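Local coordinates for protein glutathione synthetase-like effector 30 (Gpa-GSS30-apo) (Globodera pallida, PDB 5OET) that belongs to the eukaryotic glutathione synthetase family and probably acts as an effector in plant parasitism, neofunctionalized from a housekeeping glutathione synthetase, at residues L482-M485 / E486-K489; I284-G287 / L288-K292. All coordinates share one frame; numbering follows the deposited sequence.

Interaction 1: L482-M485 / E486-K489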
ATOM      1  N   LEU A 482      27.075  10.358   5.601  1.00 48.37           N
ATOM      2  CA  LEU A 482      27.028  11.462   6.544  1.00 48.06           C
ATOM      3  C   LEU A 482      28.468  11.936   6.770  1.00 48.92           C
ATOM      4  O   LEU A 482      29.330  11.163   7.235  1.00 48.56           O
ATOM      5  CB  LEU A 482      26.392  11.008   7.837  1.00 48.15           C
ATOM      6  CG  LEU A 482      25.657  12.082   8.582  1.00 48.89           C
ATOM      7  CD1 LEU A 482      24.535  12.667   7.739  1.00 47.90           C
ATOM      8  CD2 LEU A 482      25.159  11.459   9.878  1.00 50.45           C
ATOM      9  N   GLY A 483      28.733  13.190   6.429  1.00 48.19           N
ATOM     10  CA  GLY A 483      30.104  13.674   6.402  1.00 50.92           C
ATOM     11  C   GLY A 483      30.219  15.114   6.815  1.00 52.25           C
ATOM     12  O   GLY A 483      29.234  15.854   6.763  1.00 51.12           O
ATOM     13  N   ASN A 484      31.432  15.494   7.226  1.00 53.74           N
ATOM     14  CA  ASN A 484      31.733  16.839   7.694  1.00 54.21           C
ATOM     15  C   ASN A 484      32.498  17.541   6.596  1.00 56.46           C
ATOM     16  O   ASN A 484      33.575  17.110   6.239  1.00 60.87           O
ATOM     17  CB  ASN A 484      32.569  16.777   8.970  1.00 53.62           C
ATOM     18  CG  ASN A 484      32.961  18.149   9.482  1.00 53.07           C
ATOM     19  OD1 ASN A 484      33.550  18.959   8.762  1.00 52.38           O
ATOM     20  ND2 ASN A 484      32.656  18.404  10.735  1.00 52.40           N
ATOM     21  N   MET A 485      31.979  18.650   6.103  1.00 57.58           N
ATOM     22  CA  MET A 485      32.561  19.310   4.944  1.00 59.81           C
ATOM     23  C   MET A 485      33.725  20.240   5.216  1.00 61.70           C
ATOM     24  O   MET A 485      34.318  20.756   4.268  1.00 61.83           O
ATOM     25  CB  MET A 485      31.485  20.089   4.226  1.00 61.43           C
ATOM     26  CG  MET A 485      30.349  19.204   3.802  1.00 62.61           C
ATOM     27  SD  MET A 485      29.387  20.119   2.623  1.00 67.44           S
ATOM     28  CE  MET A 485      28.581  21.294   3.715  1.00 66.87           C
ATOM     29  N   GLU A 486      34.042  20.476   6.489  1.00 64.30           N
ATOM     30  CA  GLU A 486      35.177  21.333   6.858  1.00 67.94           C
ATOM     31  C   GLU A 486      36.445  20.517   6.983  1.00 67.74           C
ATOM     32  O   GLU A 486      37.510  20.977   6.608  1.00 67.72           O
ATOM     33  CB  GLU A 486      34.902  22.110   8.160  1.00 70.88           C
ATOM     34  CG  GLU A 486      34.565  23.581   7.930  1.00 73.88           C
ATOM     35  CD  GLU A 486      33.719  24.167   9.045  1.00 77.57           C
ATOM     36  OE1 GLU A 486      34.095  23.992  10.227  1.00 80.89           O
ATOM     37  OE2 GLU A 486      32.670  24.781   8.733  1.00 78.83           O
ATOM     38  N   THR A 487      36.312  19.312   7.528  1.00 68.53           N
ATOM     39  CA  THR A 487      37.403  18.334   7.598  1.00 69.07           C
ATOM     40  C   THR A 487      37.447  17.398   6.371  1.00 67.20           C
ATOM     41  O   THR A 487      38.519  16.963   5.975  1.00 68.81           O
ATOM     42  CB  THR A 487      37.288  17.500   8.894  1.00 69.50           C
ATOM     43  OG1 THR A 487      36.069  16.740   8.894  1.00 67.96           O
ATOM     44  CG2 THR A 487      37.282  18.417  10.103  1.00 70.21           C
ATOM     45  N   GLY A 488      36.295  17.105   5.769  1.00 64.36           N
ATOM     46  CA  GLY A 488      36.193  16.099   4.699  1.00 64.11           C
ATOM     47  C   GLY A 488      36.175  14.656   5.202  1.00 63.65           C
ATOM     48  O   GLY A 488      36.352  13.730   4.418  1.00 63.07           O
ATOM     49  N   LYS A 489      35.940  14.474   6.505  1.00 63.76           N
ATOM     50  CA  LYS A 489      35.826  13.165   7.127  1.00 63.90           C
ATOM     51  C   LYS A 489      34.399  12.665   7.021  1.00 60.25           C
ATOM     52  O   LYS A 489      33.458  13.436   7.195  1.00 59.20           O
ATOM     53  CB  LYS A 489      36.183  13.265   8.629  1.00 68.55           C
ATOM     54  CG  LYS A 489      36.486  11.925   9.327  1.00 71.80           C
ATOM     55  CD  LYS A 489      35.799  11.722  10.694  1.00 73.12           C
ATOM     56  CE  LYS A 489      36.475  12.508  11.810  1.00 75.90           C
ATOM     57  NZ  LYS A 489      37.770  11.905  12.255  1.00 78.18           N
TER
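N484 and K489 are joined where the chain reverses after strand 469-484: the amide N of N484 gives a nearly straight bond to K489 O (2.9 Å, 175° at the hydrogen), while G488 N reaches back to N484 O at 2.8 Å. With both G488 and K489 facing N484, this is a G1 beta bulge, and G488 sits at its usual place with positive phi (79°). The N484 side chain adds a second acceptor inside the turn. Its CG stands anti to the backbone N (chi1 178°), which puts OD1 beside the backbone N-H groups of E486 and T487. E486 N lies 2.8 Å from N484 OD1, modestly tilted from the carbonyl plane, while T487 N meets N484 OD1 at 3.0 Å from above it. The T487 side chain crosses that of N484 at roughly a right angle, and T487 OG1 accepts from K489 N at 3.3 Å, an ST turn. N484 OD1 thus takes the N-H groups of E486 and T487, N484 O that of G488, and T487 OG1 that of K489. The loop is a surface hairpin connection between the antiparallel strands 469-484 and 490-504; on the other edge of strand 469-484, G483 pairs with A161 of strand 160-173, and M485 packs on A161 and P340.

Interaction 2: I284-G287 / L288-K292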
ATOM      1  N   ILE A 284       6.748  24.396   0.968  1.00 52.54           N
ATOM      2  CA  ILE A 284       7.626  25.548   0.878  1.00 53.45           C
ATOM      3  C   ILE A 284       6.865  26.878   0.931  1.00 54.10           C
ATOM      4  O   ILE A 284       7.416  27.852   1.427  1.00 54.70           O
ATOM      5  CB  ILE A 284       8.556  25.448  -0.358  1.00 53.42           C
ATOM      6  CG1 ILE A 284       9.786  26.349  -0.168  1.00 54.24           C
ATOM      7  CG2 ILE A 284       7.814  25.768  -1.648  1.00 53.46           C
ATOM      8  CD1 ILE A 284      10.816  26.181  -1.240  1.00 53.64           C
ATOM      9  N   THR A 285       5.620  26.923   0.451  1.00 55.57           N
ATOM     10  CA  THR A 285       4.762  28.128   0.635  1.00 60.23           C
ATOM     11  C   THR A 285       4.467  28.442   2.103  1.00 62.30           C
ATOM     12  O   THR A 285       4.558  29.596   2.526  1.00 62.67           O
ATOM     13  CB  THR A 285       3.401  28.001  -0.088  1.00 61.05           C
ATOM     14  OG1 THR A 285       3.636  27.721  -1.464  1.00 63.19           O
ATOM     15  CG2 THR A 285       2.596  29.299  -0.006  1.00 62.12           C
ATOM     16  N   GLU A 286       4.085  27.414   2.854  1.00 63.54           N
ATOM     17  CA  GLU A 286       3.789  27.531   4.288  1.00 64.77           C
ATOM     18  C   GLU A 286       5.045  27.909   5.077  1.00 63.91           C
ATOM     19  O   GLU A 286       4.982  28.677   6.045  1.00 66.35           O
ATOM     20  CB  GLU A 286       3.346  26.177   4.855  1.00 65.09           C
ATOM     21  CG  GLU A 286       2.006  25.623   4.394  1.00 67.21           C
ATOM     22  CD  GLU A 286       1.784  24.160   4.798  1.00 66.65           C
ATOM     23  OE1 GLU A 286       2.734  23.350   4.829  1.00 65.30           O
ATOM     24  OE2 GLU A 286       0.619  23.822   5.121  1.00 66.29           O
ATOM     25  N   GLY A 287       6.183  27.369   4.647  1.00 60.57           N
ATOM     26  CA  GLY A 287       7.474  27.704   5.240  1.00 61.42           C
ATOM     27  C   GLY A 287       7.879  29.185   5.292  1.00 62.29           C
ATOM     28  O   GLY A 287       8.764  29.551   6.078  1.00 62.61           O
ATOM     29  N   LEU A 288       7.265  30.031   4.461  1.00 61.55           N
ATOM     30  CA  LEU A 288       7.533  31.474   4.500  1.00 63.50           C
ATOM     31  C   LEU A 288       7.011  32.145   5.781  1.00 64.46           C
ATOM     32  O   LEU A 288       7.594  33.129   6.253  1.00 65.40           O
ATOM     33  CB  LEU A 288       6.969  32.165   3.258  1.00 64.45           C
ATOM     34  CG  LEU A 288       7.572  31.699   1.926  1.00 64.33           C
ATOM     35  CD1 LEU A 288       6.676  32.123   0.763  1.00 65.64           C
ATOM     36  CD2 LEU A 288       8.991  32.214   1.736  1.00 63.50           C
ATOM     37  N   ASN A 289       5.944  31.584   6.350  1.00 64.24           N
ATOM     38  CA  ASN A 289       5.338  32.073   7.592  1.00 65.78           C
ATOM     39  C   ASN A 289       5.813  31.324   8.825  1.00 63.97           C
ATOM     40  O   ASN A 289       5.826  31.870   9.909  1.00 67.32           O
ATOM     41  CB  ASN A 289       3.820  31.936   7.523  1.00 68.17           C
ATOM     42  CG  ASN A 289       3.264  32.304   6.164  1.00 70.15           C
ATOM     43  OD1 ASN A 289       2.725  31.434   5.444  1.00 71.22           O
ATOM     44  ND2 ASN A 289       3.422  33.578   5.782  1.00 69.19           N
ATOM     45  N   ARG A 290       6.183  30.065   8.658  1.00 61.69           N
ATOM     46  CA  ARG A 290       6.372  29.155   9.772  1.00 59.87           C
ATOM     47  C   ARG A 290       7.822  28.818  10.041  1.00 57.90           C
ATOM     48  O   ARG A 290       8.084  28.156  11.022  1.00 57.85           O
ATOM     49  CB  ARG A 290       5.588  27.869   9.510  1.00 59.60           C
ATOM     50  CG  ARG A 290       4.075  28.100   9.406  1.00 61.03           C
ATOM     51  CD  ARG A 290       3.309  26.834   9.057  1.00 59.67           C
ATOM     52  NE  ARG A 290       3.433  25.819  10.096  1.00 58.84           N
ATOM     53  CZ  ARG A 290       3.162  24.524   9.935  1.00 59.17           C
ATOM     54  NH1 ARG A 290       2.734  24.058   8.753  1.00 60.43           N
ATOM     55  NH2 ARG A 290       3.334  23.671  10.949  1.00 58.14           N
ATOM     56  N   LEU A 291       8.751  29.245   9.181  1.00 56.67           N
ATOM     57  CA  LEU A 291      10.189  29.052   9.408  1.00 55.56           C
ATOM     58  C   LEU A 291      10.859  30.412   9.513  1.00 56.88           C
ATOM     59  O   LEU A 291      10.682  31.266   8.653  1.00 57.56           O
ATOM     60  CB  LEU A 291      10.848  28.266   8.275  1.00 53.78           C
ATOM     61  CG  LEU A 291      10.370  26.842   7.994  1.00 53.48           C
ATOM     62  CD1 LEU A 291      10.950  26.272   6.713  1.00 52.62           C
ATOM     63  CD2 LEU A 291      10.738  25.920   9.131  1.00 54.02           C
ATOM     64  N   LYS A 292      11.583  30.628  10.600  1.00 58.01           N
ATOM     65  CA  LYS A 292      12.527  31.736  10.704  1.00 59.43           C
ATOM     66  C   LYS A 292      13.828  31.167  11.232  1.00 58.76           C
ATOM     67  O   LYS A 292      13.908  29.983  11.601  1.00 57.94           O
ATOM     68  CB  LYS A 292      12.003  32.924  11.540  1.00 61.47           C
ATOM     69  CG  LYS A 292      11.107  32.611  12.737  1.00 62.81           C
ATOM     70  CD  LYS A 292      11.892  32.096  13.940  1.00 63.11           C
ATOM     71  CE  LYS A 292      11.012  31.848  15.161  1.00 63.34           C
ATOM     72  NZ  LYS A 292      10.587  33.067  15.889  1.00 64.93           N
TER
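E286 and R290, one helical turn apart, run side by side and point the same way, yet their charged groups are not laid flat against each other: the carboxylate and guanidinium planes are 82° apart. E286 OE1 comes to the edge of the guanidinium, near its plane, but stays 4.0 Å from R290 NH1, which makes this a long salt bridge. Each group has a stronger partner elsewhere: E286 OE1 accepts a hydrogen bond from T283 N, and R290 NE forms a salt bridge with D303. The bend at chi3 (64°) turns the R290 guanidinium beside E286, while R290 CG passes E286 O at 3.5 Å. E286 O accepts two amides, R290 N in the carbonyl plane at 3.2 Å and N289 N from above it at 3.1 Å. The L291 side chain passes alongside G287, with L291 CB 3.3 Å from G287 O. As the chain leaves the helix, L291 N bonds to G287 O at 3.1 Å. On another side of the turn L288 CB lies 3.6 Å from T285 O; the bond from L288 N to that oxygen is weak. This short helix, 287-290, links strand 279-283 to strand 291-293. L288 packs on L326 of helix 325-331, L291 lies on L302 of strand 300-302, and R290 reaches the subunit interface, where its NH2 forms a salt bridge with E49 of the second subunit.

Interactions 1 and 2 are separate local contacts, with centres 29 Å apart and nearest atoms about 19 Å apart, so neither touches the other. They belong to different parts of the fold: 482-489 joins two antiparallel strands of the nine-stranded mixed beta-sheet, whereas 284-292 joins two strands of the six-stranded one. Their means differ as well, since in interaction 1 an asparagine side-chain oxygen joins backbone carbonyls as acceptor, whereas in interaction 2 backbone carbonyls take the amides across the segments. Both are peripheral, their centres lying about 22 and 27 Å from the centre of the chain, and neither includes H406 or E426, the magnesium ligands. Of the two, interaction 2 alone meets the second subunit.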